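Bile salt hydrolase/transferase (PDB 2BJG) hydrolyses the amide bond of glycine- and taurine-conjugated bile salts and also acts as a bile acid amine N-acyltransferase. Local coordinates at residues A[28-33]-A[55-60]. Numbering follows the deposited sequence.
Sequences QSIIFI and LGMGTI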
ATOM      1  N   GLN A  28       7.692   1.982  36.360  1.00 28.28           N
ATOM      2  CA  GLN A  28       6.632   1.005  36.495  1.00 27.67           C
ATOM      3  C   GLN A  28       7.079  -0.206  37.300  1.00 27.26           C
ATOM      4  O   GLN A  28       8.257  -0.562  37.317  1.00 27.13           O
ATOM      5  CB  GLN A  28       6.080   0.580  35.126  1.00 27.63           C
ATOM      6  CG  GLN A  28       7.079  -0.102  34.186  1.00 27.76           C
ATOM      7  CD  GLN A  28       7.716   0.847  33.172  1.00 27.93           C
ATOM      8  OE1 GLN A  28       8.089   1.972  33.498  1.00 27.56           O
ATOM      9  NE2 GLN A  28       7.853   0.381  31.936  1.00 27.91           N
ATOM     10  N   SER A  29       6.113  -0.817  37.975  1.00 26.80           N
ATOM     11  CA  SER A  29       6.286  -2.106  38.617  1.00 26.36           C
ATOM     12  C   SER A  29       4.936  -2.813  38.634  1.00 26.02           C
ATOM     13  O   SER A  29       3.902  -2.204  38.359  1.00 25.48           O
ATOM     14  CB  SER A  29       6.820  -1.928  40.040  1.00 26.57           C
ATOM     15  OG  SER A  29       5.914  -1.188  40.832  1.00 27.04           O
ATOM     16  N   ILE A  30       4.949  -4.102  38.943  1.00 25.96           N
ATOM     17  CA  ILE A  30       3.710  -4.845  39.136  1.00 26.14           C
ATOM     18  C   ILE A  30       3.165  -4.516  40.523  1.00 26.13           C
ATOM     19  O   ILE A  30       3.871  -4.667  41.517  1.00 26.35           O
ATOM     20  CB  ILE A  30       3.928  -6.374  38.995  1.00 26.07           C
ATOM     21  CG1 ILE A  30       4.637  -6.708  37.677  1.00 26.17           C
ATOM     22  CG2 ILE A  30       2.605  -7.125  39.115  1.00 26.11           C
ATOM     23  CD1 ILE A  30       3.789  -6.525  36.455  1.00 27.35           C
ATOM     24  N   ILE A  31       1.915  -4.061  40.583  1.00 26.12           N
ATOM     25  CA  ILE A  31       1.303  -3.652  41.843  1.00 26.15           C
ATOM     26  C   ILE A  31       0.157  -4.579  42.216  1.00 26.31           C
ATOM     27  O   ILE A  31      -0.751  -4.798  41.412  1.00 26.07           O
ATOM     28  CB  ILE A  31       0.733  -2.203  41.778  1.00 26.19           C
ATOM     29  CG1 ILE A  31       1.655  -1.248  40.998  1.00 26.77           C
ATOM     30  CG2 ILE A  31       0.394  -1.683  43.175  1.00 25.90           C
ATOM     31  CD1 ILE A  31       2.983  -0.964  41.647  1.00 28.78           C
ATOM     32  N   PHE A  32       0.204  -5.114  43.437  1.00 26.46           N
ATOM     33  CA  PHE A  32      -0.920  -5.853  44.009  1.00 26.80           C
ATOM     34  C   PHE A  32      -1.556  -5.060  45.149  1.00 26.89           C
ATOM     35  O   PHE A  32      -0.858  -4.551  46.025  1.00 26.55           O
ATOM     36  CB  PHE A  32      -0.492  -7.241  44.502  1.00 26.86           C
ATOM     37  CG  PHE A  32      -1.550  -7.952  45.311  1.00 27.19           C
ATOM     38  CD1 PHE A  32      -2.655  -8.535  44.686  1.00 27.22           C
ATOM     39  CD2 PHE A  32      -1.445  -8.028  46.702  1.00 27.54           C
ATOM     40  CE1 PHE A  32      -3.638  -9.190  45.433  1.00 27.90           C
ATOM     41  CE2 PHE A  32      -2.421  -8.677  47.462  1.00 27.61           C
ATOM     42  CZ  PHE A  32      -3.521  -9.260  46.828  1.00 27.92           C
ATOM     43  N   ILE A  33      -2.882  -4.956  45.117  1.00 27.11           N
ATOM     44  CA  ILE A  33      -3.641  -4.303  46.182  1.00 27.46           C
ATOM     45  C   ILE A  33      -4.702  -5.272  46.706  1.00 28.01           C
ATOM     46  O   ILE A  33      -5.555  -5.734  45.943  1.00 27.77           O
ATOM     47  CB  ILE A  33      -4.315  -2.979  45.712  1.00 27.45           C
ATOM     48  CG1 ILE A  33      -3.294  -2.055  45.031  1.00 27.16           C
ATOM     49  CG2 ILE A  33      -5.003  -2.282  46.892  1.00 27.45           C
ATOM     50  CD1 ILE A  33      -3.892  -0.793  44.398  1.00 27.39           C
ATOM     51  N   LEU A  55      -4.603  -6.393  40.654  1.00 24.43           N
ATOM     52  CA  LEU A  55      -3.228  -6.664  40.220  1.00 24.22           C
ATOM     53  C   LEU A  55      -2.976  -6.110  38.812  1.00 24.18           C
ATOM     54  O   LEU A  55      -3.801  -6.287  37.918  1.00 23.75           O
ATOM     55  CB  LEU A  55      -2.942  -8.175  40.245  1.00 24.13           C
ATOM     56  CG  LEU A  55      -1.580  -8.674  39.736  1.00 24.14           C
ATOM     57  CD1 LEU A  55      -0.446  -8.204  40.634  1.00 24.31           C
ATOM     58  CD2 LEU A  55      -1.559 -10.196  39.602  1.00 24.44           C
ATOM     59  N   GLY A  56      -1.836  -5.450  38.615  1.00 24.26           N
ATOM     60  CA  GLY A  56      -1.481  -4.935  37.294  1.00 24.11           C
ATOM     61  C   GLY A  56      -0.221  -4.095  37.272  1.00 24.28           C
ATOM     62  O   GLY A  56       0.490  -4.002  38.275  1.00 24.29           O
ATOM     63  N   MET A  57       0.058  -3.487  36.123  1.00 24.07           N
ATOM     64  CA  MET A  57       1.222  -2.628  35.974  1.00 24.26           C
ATOM     65  C   MET A  57       0.837  -1.193  36.288  1.00 25.01           C
ATOM     66  O   MET A  57      -0.184  -0.694  35.814  1.00 24.91           O
ATOM     67  CB  MET A  57       1.793  -2.711  34.556  1.00 23.64           C
ATOM     68  CG  MET A  57       3.183  -2.087  34.391  1.00 21.89           C
ATOM     69  SD  MET A  57       4.553  -3.145  34.937  1.00 15.96           S
ATOM     70  CE  MET A  57       4.599  -4.378  33.631  1.00 18.51           C
ATOM     71  N   GLY A  58       1.664  -0.539  37.088  1.00 25.83           N
ATOM     72  CA  GLY A  58       1.478   0.868  37.392  1.00 27.00           C
ATOM     73  C   GLY A  58       2.686   1.484  38.059  1.00 27.94           C
ATOM     74  O   GLY A  58       3.791   0.943  37.998  1.00 27.75           O
ATOM     75  N   THR A  59       2.465   2.630  38.689  1.00 29.07           N
ATOM     76  CA  THR A  59       3.497   3.308  39.457  1.00 30.45           C
ATOM     77  C   THR A  59       2.860   4.004  40.664  1.00 31.24           C
ATOM     78  O   THR A  59       1.634   4.140  40.734  1.00 31.20           O
ATOM     79  CB  THR A  59       4.316   4.292  38.577  1.00 30.42           C
ATOM     80  OG1 THR A  59       5.413   4.824  39.333  1.00 31.52           O
ATOM     81  CG2 THR A  59       3.447   5.432  38.053  1.00 30.48           C
ATOM     82  N   ILE A  60       3.692   4.422  41.615  1.00 32.53           N
ATOM     83  CA  ILE A  60       3.203   4.997  42.868  1.00 33.49           C
ATOM     84  C   ILE A  60       3.723   6.431  43.052  1.00 34.25           C
ATOM     85  O   ILE A  60       4.930   6.669  43.034  1.00 34.53           O
ATOM     86  CB  ILE A  60       3.559   4.096  44.089  1.00 33.55           C
ATOM     87  CG1 ILE A  60       3.060   2.661  43.866  1.00 33.36           C
ATOM     88  CG2 ILE A  60       2.931   4.646  45.364  1.00 33.56           C
ATOM     89  CD1 ILE A  60       3.544   1.652  44.891  1.00 33.73           C
TER
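At the edge of the Phe32 ring, close to its plane, lies Leu55 CB, while Leu55 CD1 rests 4.0 Å from Phe32 CB; the phenylalanine side chain also touches Glu307. The two residues form a non-hydrogen-bonded pair of an antiparallel sheet in this choloylglycine hydrolase of the Ntn clan, where strand 29-33 runs between strands 54-61 and 315-318. Ile30, on the same face, fits between Leu55 and Met57. Its CG2 branch, anti to the backbone N, meets Leu55 CD1 at 3.6 Å, and its other branch carries CD1 to 3.6 Å from Met57 CE. The methionine chain, bent at chi2 (80°) and chi3 (73°), also brings SD to 3.6 Å from Ser29 O. Tyr289 of strand 288-293 covers Ile30, Leu55 and Met57, joining this sheet to the antiparallel sheet that contains strand 288-293, and Met57 lies about 7 Å, side chain to side chain, from the deoxycholate-binding Arg18. The opposite face is built differently: the partners of Ser29 and Ile31 are Gly58 and Gly56, so Ile31 CG1 lies over bare backbone, 4.0 Å from Gly58 N. Both pairs are doubly hydrogen-bonded, and in the second the bond from Ile31 N to Gly56 O is short and nearly straight, 2.7 Å with 176° at the hydrogen.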